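Local coordinates for protein cellulase CEL9M (Clostridium cellulolyticum, PDB 1IA6) that probably cuts internal beta-1,4-glucosidic linkages of cellulose as an endoglucanase of glycoside hydrolase family 9, and carries zinc, calcium and nickel ions, at residues F17-C22 / P362-A367; P24-N29 / L98-D103; A37-D42 / G53-G58; A124-W129 / Q201-A206. All blocks are in the same frame, centred on the assembly; numbering follows the deposited sequence.

Contact 1: F17-C22 / P362-A367. With ZN (zinc ion), chain C.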
loop_
_atom_site.group_PDB
_atom_site.type_symbol
_atom_site.label_atom_id
_atom_site.label_comp_id
_atom_site.label_asym_id
_atom_site.label_seq_id
_atom_site.Cartn_x
_atom_site.Cartn_y
_atom_site.Cartn_z
ATOM N N PHE A 17 -5.066 8.750 3.683
ATOM C CA PHE A 17 -3.700 9.123 3.340
ATOM C C PHE A 17 -3.312 10.553 3.691
ATOM O O PHE A 17 -2.138 10.834 3.928
ATOM C CB PHE A 17 -3.449 8.809 1.866
ATOM C CG PHE A 17 -3.438 7.335 1.576
ATOM C CD1 PHE A 17 -2.305 6.571 1.841
ATOM C CD2 PHE A 17 -4.584 6.694 1.119
ATOM C CE1 PHE A 17 -2.313 5.189 1.659
ATOM C CE2 PHE A 17 -4.604 5.313 0.935
ATOM C CZ PHE A 17 -3.467 4.559 1.206
ATOM N N ASP A 18 -4.296 11.449 3.745
ATOM C CA ASP A 18 -4.042 12.841 4.108
ATOM C C ASP A 18 -3.435 12.926 5.513
ATOM O O ASP A 18 -2.660 13.837 5.809
ATOM C CB ASP A 18 -5.351 13.654 4.087
ATOM C CG ASP A 18 -5.653 14.260 2.724
ATOM O OD1 ASP A 18 -4.962 13.917 1.745
ATOM O OD2 ASP A 18 -6.596 15.083 2.636
ATOM N N ALA A 19 -3.782 11.979 6.378
ATOM C CA ALA A 19 -3.273 11.998 7.751
ATOM C C ALA A 19 -1.784 11.701 7.858
ATOM O O ALA A 19 -1.153 12.035 8.861
ATOM C CB ALA A 19 -4.054 11.009 8.618
ATOM N N ASN A 20 -1.222 11.074 6.832
ATOM C CA ASN A 20 0.193 10.720 6.862
ATOM C C ASN A 20 1.099 11.533 5.945
ATOM O O ASN A 20 2.299 11.260 5.861
ATOM C CB ASN A 20 0.351 9.225 6.567
ATOM C CG ASN A 20 0.063 8.361 7.788
ATOM O OD1 ASN A 20 -0.774 8.712 8.620
ATOM N ND2 ASN A 20 0.752 7.225 7.896
ATOM N N LYS A 21 0.541 12.534 5.274
ATOM C CA LYS A 21 1.352 13.359 4.385
ATOM C C LYS A 21 2.469 14.034 5.163
ATOM O O LYS A 21 2.271 14.506 6.283
ATOM C CB LYS A 21 0.482 14.390 3.657
ATOM C CG LYS A 21 -0.328 13.755 2.535
ATOM C CD LYS A 21 -1.190 14.746 1.783
ATOM C CE LYS A 21 -1.933 14.035 0.654
ATOM N NZ LYS A 21 -2.904 14.918 -0.038
ATOM N N CYS A 22 3.648 14.063 4.555
ATOM C CA CYS A 22 4.837 14.634 5.173
ATOM C C CYS A 22 5.395 15.749 4.293
ATOM O O CYS A 22 5.232 15.723 3.074
ATOM C CB CYS A 22 5.876 13.522 5.335
ATOM S SG CYS A 22 7.400 13.932 6.199
ATOM N N PRO A 362 -6.579 4.371 17.982
ATOM C CA PRO A 362 -5.633 4.007 16.919
ATOM C C PRO A 362 -4.186 4.318 17.312
ATOM O O PRO A 362 -3.919 5.325 17.967
ATOM C CB PRO A 362 -6.102 4.852 15.740
ATOM C CG PRO A 362 -6.631 6.097 16.420
ATOM C CD PRO A 362 -7.418 5.513 17.578
ATOM N N HIS A 363 -3.258 3.445 16.928
ATOM C CA HIS A 363 -1.847 3.661 17.230
ATOM C C HIS A 363 -1.323 4.631 16.174
ATOM O O HIS A 363 -0.686 4.231 15.202
ATOM C CB HIS A 363 -1.086 2.337 17.163
ATOM C CG HIS A 363 0.342 2.442 17.596
ATOM N ND1 HIS A 363 0.709 2.937 18.829
ATOM C CD2 HIS A 363 1.494 2.118 16.962
ATOM C CE1 HIS A 363 2.026 2.915 18.935
ATOM N NE2 HIS A 363 2.526 2.423 17.816
ATOM N N HIS A 364 -1.610 5.913 16.372
ATOM C CA HIS A 364 -1.218 6.950 15.424
ATOM C C HIS A 364 -0.908 8.228 16.203
ATOM O O HIS A 364 -1.778 8.797 16.862
ATOM C CB HIS A 364 -2.373 7.157 14.434
ATOM C CG HIS A 364 -2.035 8.017 13.254
ATOM N ND1 HIS A 364 -2.090 9.393 13.294
ATOM C CD2 HIS A 364 -1.678 7.692 11.989
ATOM C CE1 HIS A 364 -1.785 9.880 12.103
ATOM N NE2 HIS A 364 -1.532 8.868 11.293
ATOM N N ARG A 365 0.339 8.678 16.125
ATOM C CA ARG A 365 0.758 9.865 16.861
ATOM C C ARG A 365 -0.026 11.142 16.563
ATOM O O ARG A 365 -0.513 11.797 17.486
ATOM C CB ARG A 365 2.258 10.097 16.652
ATOM C CG ARG A 365 3.114 9.052 17.360
ATOM C CD ARG A 365 4.575 9.116 16.950
ATOM N NE ARG A 365 5.389 8.180 17.726
ATOM C CZ ARG A 365 5.350 6.857 17.608
ATOM N NH1 ARG A 365 4.535 6.276 16.735
ATOM N NH2 ARG A 365 6.130 6.106 18.375
ATOM N N ALA A 366 -0.154 11.499 15.292
ATOM C CA ALA A 366 -0.879 12.718 14.935
ATOM C C ALA A 366 -2.342 12.683 15.384
ATOM O O ALA A 366 -2.828 13.633 16.003
ATOM C CB ALA A 366 -0.795 12.957 13.429
ATOM N N ALA A 367 -3.042 11.594 15.077
ATOM C CA ALA A 367 -4.449 11.465 15.459
ATOM C C ALA A 367 -4.635 11.447 16.977
ATOM O O ALA A 367 -5.584 12.031 17.497
ATOM C CB ALA A 367 -5.052 10.196 14.845
HETATM ZN ZN ZN C . 6.503 14.524 8.213
#
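Asn20 OD1 accepts a short bond from His364 NE2, 2.8 Å long and close to straight, with an N-H...O angle of 168°. The amide oxygen lies in the plane of the imidazole at its edge, while the donor is tilted a little from the carbonyl plane of Asn20; amide and ring are twisted by 33°. The backbone oxygen of Ala19 reaches the same edge of the ring, 3.9 Å from His364 CE1, and Ala19 CB lies 4.3 Å from His364 NE2. On its other nitrogen the ring is held as well: His364 is the N-cap of the short helix 365-368, and His364 ND1 accepts from Ala367 N at 3.0 Å, again near the ring plane. With CG swung anti to the backbone N (chi1 -170°), the imidazole bridges the helix start and the 17-22 loop, and two bonds at different nitrogens fix its tilt. The pattern requires the proton on NE2. Asn20 is itself clamped, since its ND2 donates to His55 O, the backbone of a zinc ligand. Two residues on, Cys22 SG binds the zinc ion at 2.3 Å, completing a site with Cys38, His39 and His55. The contact thus ties this zinc-bearing loop, just after helix 6-15, to a capped helix 340 residues further along the chain, with helix 413-429 packing on Asn20 and Phe17 through Leu413.

Contact 2: P24-N29 / L98-D103; sequences PQAGEN and LKYFTD
Tyr100 reaches from helix 91-107 with its phenol end against the backbone of Gln25 and Ala26, overlapping the peptide link between them. Its OH lies 3.5 Å from Ala26 CA and 3.6 Å from Gln25 C. Although Ala26 N is 3.4 Å from Tyr100 OH, the angle is too poor for a hydrogen bond, and the meeting is one of van der Waals contact. The direct polar partner of the hydroxyl is Cys22 O, two residues before Pro24 in the same loop. A water adds a second link: it accepts from Gln25 N at 2.9 Å and donates to Tyr100 OH at 3.1 Å, joining helix side chain and loop backbone. CG of Tyr100 stands anti to the backbone N (chi1 -153°), which throws the ring out from the helix toward the loop. Here the loop makes a type I beta turn from Gln25 to Glu28, closed by Glu28 N to Gln25 O at 3.1 Å, and the turn presents its first peptide to the phenol. This joins one helix of the family 9 helical barrel to the long loop that carries the zinc site; Ala26 also lies close to Cys38, a ligand of that ion. Tyr54 meets the Tyr100 ring edge-to-face, and Lys21 makes a cation-pi contact with it. Beside Tyr100, Lys99 NZ reaches one turn on to Asp103 OD1, 2.9 Å away, on its syn lone pair.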
loop_
_atom_site.group_PDB
_atom_site.type_symbol
_atom_site.label_atom_id
_atom_site.label_comp_id
_atom_site.label_asym_id
_atom_site.label_seq_id
_atom_site.Cartn_x
_atom_site.Cartn_y
_atom_site.Cartn_z
ATOM N N PRO A 24 6.637 20.211 3.718
ATOM C CA PRO A 24 6.173 21.597 3.808
ATOM C C PRO A 24 4.754 21.791 3.284
ATOM O O PRO A 24 4.037 22.676 3.740
ATOM C CB PRO A 24 7.196 22.360 2.967
ATOM C CG PRO A 24 8.438 21.541 3.114
ATOM C CD PRO A 24 7.911 20.134 2.982
ATOM N N GLN A 25 4.351 20.957 2.328
ATOM C CA GLN A 25 3.022 21.069 1.732
ATOM C C GLN A 25 2.022 20.032 2.239
ATOM O O GLN A 25 0.976 19.815 1.624
ATOM C CB GLN A 25 3.138 20.965 0.210
ATOM C CG GLN A 25 4.013 22.042 -0.409
ATOM C CD GLN A 25 4.069 21.950 -1.918
ATOM O OE1 GLN A 25 4.562 20.968 -2.476
ATOM N NE2 GLN A 25 3.558 22.973 -2.592
ATOM N N ALA A 26 2.340 19.401 3.363
ATOM C CA ALA A 26 1.475 18.378 3.936
ATOM C C ALA A 26 0.056 18.878 4.198
ATOM O O ALA A 26 -0.909 18.142 4.007
ATOM C CB ALA A 26 2.088 17.843 5.230
ATOM N N GLY A 27 -0.068 20.132 4.629
ATOM C CA GLY A 27 -1.377 20.686 4.927
ATOM C C GLY A 27 -2.152 21.263 3.757
ATOM O O GLY A 27 -3.301 21.677 3.916
ATOM N N GLU A 28 -1.540 21.294 2.580
ATOM C CA GLU A 28 -2.204 21.840 1.403
ATOM C C GLU A 28 -3.267 20.880 0.870
ATOM O O GLU A 28 -2.975 19.729 0.557
ATOM C CB GLU A 28 -1.163 22.141 0.322
ATOM C CG GLU A 28 -1.686 22.951 -0.847
ATOM C CD GLU A 28 -0.566 23.477 -1.725
ATOM O OE1 GLU A 28 0.297 24.217 -1.203
ATOM O OE2 GLU A 28 -0.547 23.149 -2.932
ATOM N N ASN A 29 -4.502 21.365 0.783
ATOM C CA ASN A 29 -5.617 20.563 0.291
ATOM C C ASN A 29 -5.761 19.288 1.129
ATOM O O ASN A 29 -6.084 18.219 0.612
ATOM C CB ASN A 29 -5.393 20.218 -1.187
ATOM C CG ASN A 29 -6.672 19.808 -1.896
ATOM O OD1 ASN A 29 -6.819 20.026 -3.100
ATOM N ND2 ASN A 29 -7.597 19.204 -1.162
ATOM N N LEU A 98 -1.827 10.059 -5.214
ATOM C CA LEU A 98 -0.807 9.404 -6.023
ATOM C C LEU A 98 0.319 10.353 -6.422
ATOM O O LEU A 98 1.495 10.000 -6.336
ATOM C CB LEU A 98 -1.444 8.788 -7.274
ATOM C CG LEU A 98 -2.312 7.561 -6.984
ATOM C CD1 LEU A 98 -3.183 7.230 -8.184
ATOM C CD2 LEU A 98 -1.413 6.388 -6.632
ATOM N N LYS A 99 -0.029 11.562 -6.845
ATOM C CA LYS A 99 1.005 12.504 -7.248
ATOM C C LYS A 99 1.883 12.898 -6.066
ATOM O O LYS A 99 3.061 13.220 -6.241
ATOM C CB LYS A 99 0.399 13.753 -7.890
ATOM C CG LYS A 99 1.444 14.587 -8.637
ATOM C CD LYS A 99 0.817 15.718 -9.433
ATOM C CE LYS A 99 1.849 16.411 -10.321
ATOM N NZ LYS A 99 2.977 16.969 -9.527
ATOM N N TYR A 100 1.324 12.864 -4.858
ATOM C CA TYR A 100 2.117 13.212 -3.688
ATOM C C TYR A 100 3.204 12.146 -3.520
ATOM O O TYR A 100 4.311 12.442 -3.061
ATOM C CB TYR A 100 1.249 13.281 -2.432
ATOM C CG TYR A 100 1.813 14.212 -1.378
ATOM C CD1 TYR A 100 1.681 15.596 -1.504
ATOM C CD2 TYR A 100 2.501 13.716 -0.274
ATOM C CE1 TYR A 100 2.220 16.465 -0.554
ATOM C CE2 TYR A 100 3.048 14.576 0.686
ATOM C CZ TYR A 100 2.904 15.947 0.538
ATOM O OH TYR A 100 3.455 16.804 1.470
ATOM N N PHE A 101 2.884 10.907 -3.891
ATOM C CA PHE A 101 3.854 9.810 -3.819
ATOM C C PHE A 101 4.908 9.989 -4.912
ATOM O O PHE A 101 6.107 9.996 -4.646
ATOM C CB PHE A 101 3.196 8.444 -4.075
ATOM C CG PHE A 101 2.648 7.765 -2.850
ATOM C CD1 PHE A 101 3.502 7.215 -1.897
ATOM C CD2 PHE A 101 1.275 7.617 -2.684
ATOM C CE1 PHE A 101 2.994 6.522 -0.799
ATOM C CE2 PHE A 101 0.757 6.927 -1.592
ATOM C CZ PHE A 101 1.618 6.378 -0.648
ATOM N N THR A 102 4.454 10.122 -6.155
ATOM C CA THR A 102 5.394 10.226 -7.263
ATOM C C THR A 102 6.297 11.452 -7.240
ATOM O O THR A 102 7.452 11.362 -7.647
ATOM C CB THR A 102 4.670 10.102 -8.630
ATOM O OG1 THR A 102 3.705 11.145 -8.776
ATOM C CG2 THR A 102 3.964 8.755 -8.720
ATOM N N ASP A 103 5.799 12.587 -6.753
ATOM C CA ASP A 103 6.640 13.784 -6.677
ATOM C C ASP A 103 7.839 13.474 -5.784
ATOM O O ASP A 103 8.963 13.914 -6.043
ATOM C CB ASP A 103 5.874 14.964 -6.070
ATOM C CG ASP A 103 4.971 15.661 -7.070
ATOM O OD1 ASP A 103 5.081 15.382 -8.282
ATOM O OD2 ASP A 103 4.159 16.503 -6.636
HETATM O O HOH W 1 5.754 18.767 0.986
#

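Contact 3: A37-D42 / G53-G58; sequences ACHTTD and GYHDAG. With ZN (zinc ion), chain C.
A Cys2His2 zinc site joins these two loop segments, which supply three of its four ligands. Cys38 SG binds the ion at 2.3 Å, His39 ND1 at 2.1 Å and His55 NE2 at 2.1 Å; the fourth ligand is the sulfur of Cys22. The two histidines thus use different nitrogens. Their rings meet rim to rim with planes at 89°, and His39 ND1 stands 3.4 Å from His55 NE2 because both face the metal, without a hydrogen bond. Cys38 SG comes to the edge of the His55 ring, 3.5 Å from NE2. To get there it lies between its own backbone N and carbonyl carbon (chi1 61°), whereas His55 CG, anti to the carbonyl carbon (chi1 -62°), carries NE2 to the ion. Behind the first shell, His39 NE2 bonds Gln135 OE1, which fixes the rotation of that ring. No hydrogen bond links the segments directly; the ion does the joining. Both lie in the long loop between helix 6-15 and strand 62-63, and His55 N bonds Asn20 O in the earlier part of that loop.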
loop_
_atom_site.group_PDB
_atom_site.type_symbol
_atom_site.label_atom_id
_atom_site.label_comp_id
_atom_site.label_asym_id
_atom_site.label_seq_id
_atom_site.Cartn_x
_atom_site.Cartn_y
_atom_site.Cartn_z
ATOM N N ALA A 37 2.508 21.474 8.081
ATOM C CA ALA A 37 3.865 21.223 7.603
ATOM C C ALA A 37 4.706 20.489 8.639
ATOM O O ALA A 37 4.660 20.810 9.826
ATOM C CB ALA A 37 4.541 22.546 7.231
ATOM N N CYS A 38 5.484 19.513 8.181
ATOM C CA CYS A 38 6.346 18.738 9.069
ATOM C C CYS A 38 7.624 18.300 8.355
ATOM O O CYS A 38 7.675 18.274 7.124
ATOM C CB CYS A 38 5.601 17.498 9.585
ATOM S SG CYS A 38 5.062 16.336 8.295
ATOM N N HIS A 39 8.649 17.971 9.138
ATOM C CA HIS A 39 9.930 17.500 8.614
ATOM C C HIS A 39 10.305 18.207 7.318
ATOM O O HIS A 39 10.576 17.576 6.295
ATOM C CB HIS A 39 9.850 15.987 8.400
ATOM C CG HIS A 39 9.296 15.249 9.580
ATOM N ND1 HIS A 39 8.009 14.753 9.613
ATOM C CD2 HIS A 39 9.837 14.968 10.789
ATOM C CE1 HIS A 39 7.783 14.197 10.790
ATOM N NE2 HIS A 39 8.877 14.314 11.523
ATOM N N THR A 40 10.338 19.531 7.391
ATOM C CA THR A 40 10.631 20.381 6.249
ATOM C C THR A 40 12.091 20.441 5.825
ATOM O O THR A 40 12.414 21.089 4.830
ATOM C CB THR A 40 10.152 21.814 6.528
ATOM O OG1 THR A 40 10.860 22.339 7.660
ATOM C CG2 THR A 40 8.660 21.824 6.835
ATOM N N THR A 41 12.972 19.773 6.563
ATOM C CA THR A 41 14.395 19.790 6.238
ATOM C C THR A 41 14.926 18.431 5.790
ATOM O O THR A 41 16.137 18.237 5.703
ATOM C CB THR A 41 15.247 20.253 7.447
ATOM O OG1 THR A 41 15.235 19.241 8.462
ATOM C CG2 THR A 41 14.694 21.536 8.026
ATOM N N ASP A 42 14.027 17.492 5.506
ATOM C CA ASP A 42 14.443 16.162 5.071
ATOM C C ASP A 42 15.410 16.209 3.894
ATOM O O ASP A 42 15.168 16.906 2.910
ATOM C CB ASP A 42 13.225 15.321 4.683
ATOM C CG ASP A 42 12.467 14.803 5.887
ATOM O OD1 ASP A 42 12.921 15.033 7.030
ATOM O OD2 ASP A 42 11.419 14.159 5.684
ATOM N N GLY A 53 6.268 12.885 0.387
ATOM C CA GLY A 53 6.032 11.485 0.676
ATOM C C GLY A 53 5.123 11.328 1.877
ATOM O O GLY A 53 4.489 12.292 2.317
ATOM N N TYR A 54 5.073 10.119 2.427
ATOM C CA TYR A 54 4.196 9.843 3.556
ATOM C C TYR A 54 4.854 9.154 4.739
ATOM O O TYR A 54 5.775 8.351 4.575
ATOM C CB TYR A 54 3.037 8.944 3.114
ATOM C CG TYR A 54 2.108 9.520 2.072
ATOM C CD1 TYR A 54 2.468 9.553 0.724
ATOM C CD2 TYR A 54 0.837 9.968 2.426
ATOM C CE1 TYR A 54 1.573 10.010 -0.245
ATOM C CE2 TYR A 54 -0.058 10.427 1.470
ATOM C CZ TYR A 54 0.314 10.441 0.137
ATOM O OH TYR A 54 -0.592 10.857 -0.810
ATOM N N HIS A 55 4.358 9.463 5.935
ATOM C CA HIS A 55 4.830 8.806 7.149
ATOM C C HIS A 55 4.330 7.378 6.943
ATOM O O HIS A 55 3.231 7.178 6.421
ATOM C CB HIS A 55 4.150 9.408 8.376
ATOM C CG HIS A 55 4.453 10.858 8.580
ATOM N ND1 HIS A 55 3.547 11.736 9.139
ATOM C CD2 HIS A 55 5.563 11.583 8.311
ATOM C CE1 HIS A 55 4.086 12.939 9.202
ATOM N NE2 HIS A 55 5.310 12.874 8.707
ATOM N N ASP A 56 5.111 6.395 7.368
ATOM C CA ASP A 56 4.740 5.000 7.166
ATOM C C ASP A 56 3.478 4.473 7.846
ATOM O O ASP A 56 2.608 3.901 7.189
ATOM C CB ASP A 56 5.906 4.085 7.548
ATOM C CG ASP A 56 5.633 2.633 7.203
ATOM O OD1 ASP A 56 5.519 2.334 6.000
ATOM O OD2 ASP A 56 5.521 1.796 8.127
ATOM N N ALA A 57 3.374 4.641 9.159
ATOM C CA ALA A 57 2.217 4.109 9.867
ATOM C C ALA A 57 1.751 5.066 10.952
ATOM O O ALA A 57 1.152 6.099 10.658
ATOM C CB ALA A 57 2.577 2.750 10.472
ATOM N N GLY A 58 2.018 4.707 12.202
ATOM C CA GLY A 58 1.645 5.561 13.315
ATOM C C GLY A 58 2.864 6.378 13.696
ATOM O O GLY A 58 2.808 7.247 14.569
HETATM ZN ZN ZN C . 6.503 14.524 8.213
#

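Contact 4: A124-W129 / Q201-A206; sequences ADHTYW and QSFYQA
His126 and Phe203 form the contact by aromatic packing, in an offset edge-to-face pair with the edge of His126 turned toward the face of Phe203. The ring centroids are 5.0 Å apart and the planes stand at 73°. The closest atoms are His126 CE1 and Phe203 CE1, 3.4 Å apart, with His126 ND1 next at 3.7 Å from the same Phe203 CE1. Ser202 OG lies over the opposite face of the Phe203 ring, 4.3 Å above its centre. The two side chains advance from opposite directions, each with CG anti to its carbonyl carbon (chi1 -66° for His126), which sends the rings to meet between the two backbones.

Hydrogen bonds work within or beyond the segments, none across them. His126 NE2, next to CE1 in the ring, bonds Asp59 OD2, which limits the ring's rotation. A type I beta turn from Asp125 to Tyr128 is closed by Tyr128 N to Asp125 O at 3.2 Å; just before it, Ala124 O accepts from Thr127 OG1 at 2.6 Å and from Thr127 N. Gln201 NE2 bonds Glu121 OE2 and Gln201 OE1 bonds Gly122 N.

The contact joins the segment that begins on helix 122-125 to the loop before helix 210-224, some 7 Å, side chain to side chain, from Glu410, a predicted active-site residue. Its chemistry implies a weak, nonpolar ring pair, Phe203 meeting the CE1 atom of His126, whose polar hold comes from Asp59.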
loop_
_atom_site.group_PDB
_atom_site.type_symbol
_atom_site.label_atom_id
_atom_site.label_comp_id
_atom_site.label_asym_id
_atom_site.label_seq_id
_atom_site.Cartn_x
_atom_site.Cartn_y
_atom_site.Cartn_z
ATOM N N ALA A 124 14.959 5.598 16.924
ATOM C CA ALA A 124 14.871 6.926 17.519
ATOM C C ALA A 124 13.503 7.561 17.309
ATOM O O ALA A 124 12.943 8.166 18.223
ATOM C CB ALA A 124 15.954 7.828 16.941
ATOM N N ASP A 125 12.962 7.426 16.103
ATOM C CA ASP A 125 11.659 8.008 15.804
ATOM C C ASP A 125 10.584 7.485 16.748
ATOM O O ASP A 125 9.698 8.226 17.166
ATOM C CB ASP A 125 11.256 7.698 14.362
ATOM C CG ASP A 125 9.935 8.336 13.983
ATOM O OD1 ASP A 125 9.876 9.577 13.910
ATOM O OD2 ASP A 125 8.958 7.594 13.766
ATOM N N HIS A 126 10.676 6.208 17.096
ATOM C CA HIS A 126 9.690 5.592 17.970
ATOM C C HIS A 126 9.772 5.995 19.438
ATOM O O HIS A 126 8.855 5.707 20.206
ATOM C CB HIS A 126 9.759 4.073 17.819
ATOM C CG HIS A 126 9.354 3.595 16.460
ATOM N ND1 HIS A 126 9.413 2.270 16.085
ATOM C CD2 HIS A 126 8.870 4.268 15.389
ATOM C CE1 HIS A 126 8.979 2.148 14.841
ATOM N NE2 HIS A 126 8.644 3.346 14.397
ATOM N N THR A 127 10.854 6.660 19.834
ATOM C CA THR A 127 10.983 7.103 21.222
ATOM C C THR A 127 10.247 8.428 21.392
ATOM O O THR A 127 10.071 8.917 22.509
ATOM C CB THR A 127 12.455 7.315 21.636
ATOM O OG1 THR A 127 13.040 8.341 20.826
ATOM C CG2 THR A 127 13.246 6.026 21.479
ATOM N N TYR A 128 9.818 9.003 20.273
ATOM C CA TYR A 128 9.103 10.274 20.276
ATOM C C TYR A 128 7.599 10.058 20.148
ATOM O O TYR A 128 7.152 9.219 19.370
ATOM C CB TYR A 128 9.583 11.142 19.104
ATOM C CG TYR A 128 8.777 12.410 18.880
ATOM C CD1 TYR A 128 8.972 13.540 19.677
ATOM C CD2 TYR A 128 7.813 12.474 17.872
ATOM C CE1 TYR A 128 8.225 14.704 19.474
ATOM C CE2 TYR A 128 7.060 13.630 17.664
ATOM C CZ TYR A 128 7.272 14.741 18.468
ATOM O OH TYR A 128 6.528 15.879 18.266
ATOM N N TRP A 129 6.823 10.804 20.927
ATOM C CA TRP A 129 5.373 10.721 20.839
ATOM C C TRP A 129 4.807 12.127 20.938
ATOM O O TRP A 129 4.805 12.745 22.001
ATOM C CB TRP A 129 4.774 9.832 21.934
ATOM C CG TRP A 129 3.304 9.580 21.702
ATOM C CD1 TRP A 129 2.268 10.414 22.016
ATOM C CD2 TRP A 129 2.722 8.463 21.010
ATOM N NE1 TRP A 129 1.080 9.891 21.559
ATOM C CE2 TRP A 129 1.330 8.695 20.939
ATOM C CE3 TRP A 129 3.245 7.292 20.441
ATOM C CZ2 TRP A 129 0.450 7.797 20.321
ATOM C CZ3 TRP A 129 2.369 6.398 19.826
ATOM C CH2 TRP A 129 0.985 6.660 19.773
ATOM N N GLN A 201 15.845 -1.881 8.009
ATOM C CA GLN A 201 16.141 -2.065 9.422
ATOM C C GLN A 201 15.411 -3.325 9.880
ATOM O O GLN A 201 15.177 -4.224 9.077
ATOM C CB GLN A 201 15.695 -0.841 10.231
ATOM C CG GLN A 201 16.412 0.449 9.822
ATOM C CD GLN A 201 16.200 1.585 10.811
ATOM O OE1 GLN A 201 15.231 2.341 10.717
ATOM N NE2 GLN A 201 17.105 1.699 11.778
ATOM N N SER A 202 15.045 -3.407 11.154
ATOM C CA SER A 202 14.348 -4.597 11.632
ATOM C C SER A 202 12.840 -4.451 11.456
ATOM O O SER A 202 12.076 -5.372 11.746
ATOM C CB SER A 202 14.673 -4.842 13.109
ATOM O OG SER A 202 14.213 -3.770 13.914
ATOM N N PHE A 203 12.420 -3.293 10.961
ATOM C CA PHE A 203 11.005 -2.997 10.776
ATOM C C PHE A 203 10.433 -3.601 9.507
ATOM O O PHE A 203 9.323 -4.133 9.506
ATOM C CB PHE A 203 10.808 -1.482 10.786
ATOM C CG PHE A 203 11.337 -0.831 12.028
ATOM C CD1 PHE A 203 10.673 -0.983 13.241
ATOM C CD2 PHE A 203 12.532 -0.125 12.003
ATOM C CE1 PHE A 203 11.199 -0.446 14.413
ATOM C CE2 PHE A 203 13.064 0.415 13.171
ATOM C CZ PHE A 203 12.395 0.253 14.377
ATOM N N TYR A 204 11.191 -3.512 8.424
ATOM C CA TYR A 204 10.754 -4.073 7.157
ATOM C C TYR A 204 11.850 -4.944 6.572
ATOM O O TYR A 204 12.590 -4.529 5.683
ATOM C CB TYR A 204 10.367 -2.951 6.192
ATOM C CG TYR A 204 9.033 -2.328 6.545
ATOM C CD1 TYR A 204 7.838 -2.952 6.188
ATOM C CD2 TYR A 204 8.965 -1.149 7.289
ATOM C CE1 TYR A 204 6.605 -2.422 6.564
ATOM C CE2 TYR A 204 7.738 -0.607 7.671
ATOM C CZ TYR A 204 6.563 -1.251 7.305
ATOM O OH TYR A 204 5.346 -0.729 7.677
ATOM N N GLN A 205 11.955 -6.157 7.102
ATOM C CA GLN A 205 12.954 -7.113 6.646
ATOM C C GLN A 205 12.436 -7.861 5.421
ATOM O O GLN A 205 11.569 -8.728 5.530
ATOM C CB GLN A 205 13.280 -8.088 7.775
ATOM C CG GLN A 205 14.017 -7.428 8.927
ATOM C CD GLN A 205 14.190 -8.347 10.115
ATOM O OE1 GLN A 205 13.263 -8.547 10.903
ATOM N NE2 GLN A 205 15.378 -8.921 10.247
ATOM N N ALA A 206 12.979 -7.518 4.255
ATOM C CA ALA A 206 12.557 -8.128 2.998
ATOM C C ALA A 206 13.221 -9.475 2.753
ATOM O O ALA A 206 14.327 -9.733 3.234
ATOM C CB ALA A 206 12.851 -7.184 1.845
#

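Contacts 1 and 3 are buried and share the zinc ion, contact 1 through one ligand and contact 3 through three; a backbone bond between Asn20 and His55 also joins them. Contact 2 is partly buried, and its tyrosine reaches the same long loop through Cys22 O, so three contacts secure different parts of that loop: to a capped helix, to helix 91-107 and to itself. Contact 4 is a surface pair of rings, linked to contact 3 by Tyr204 with Asp56 and to contact 1 by Arg365 with Tyr128. Chemistry follows place: metal bonds and a straight hydrogen bond inside, water-mediated bonding in contact 2, aromatic packing in contact 4.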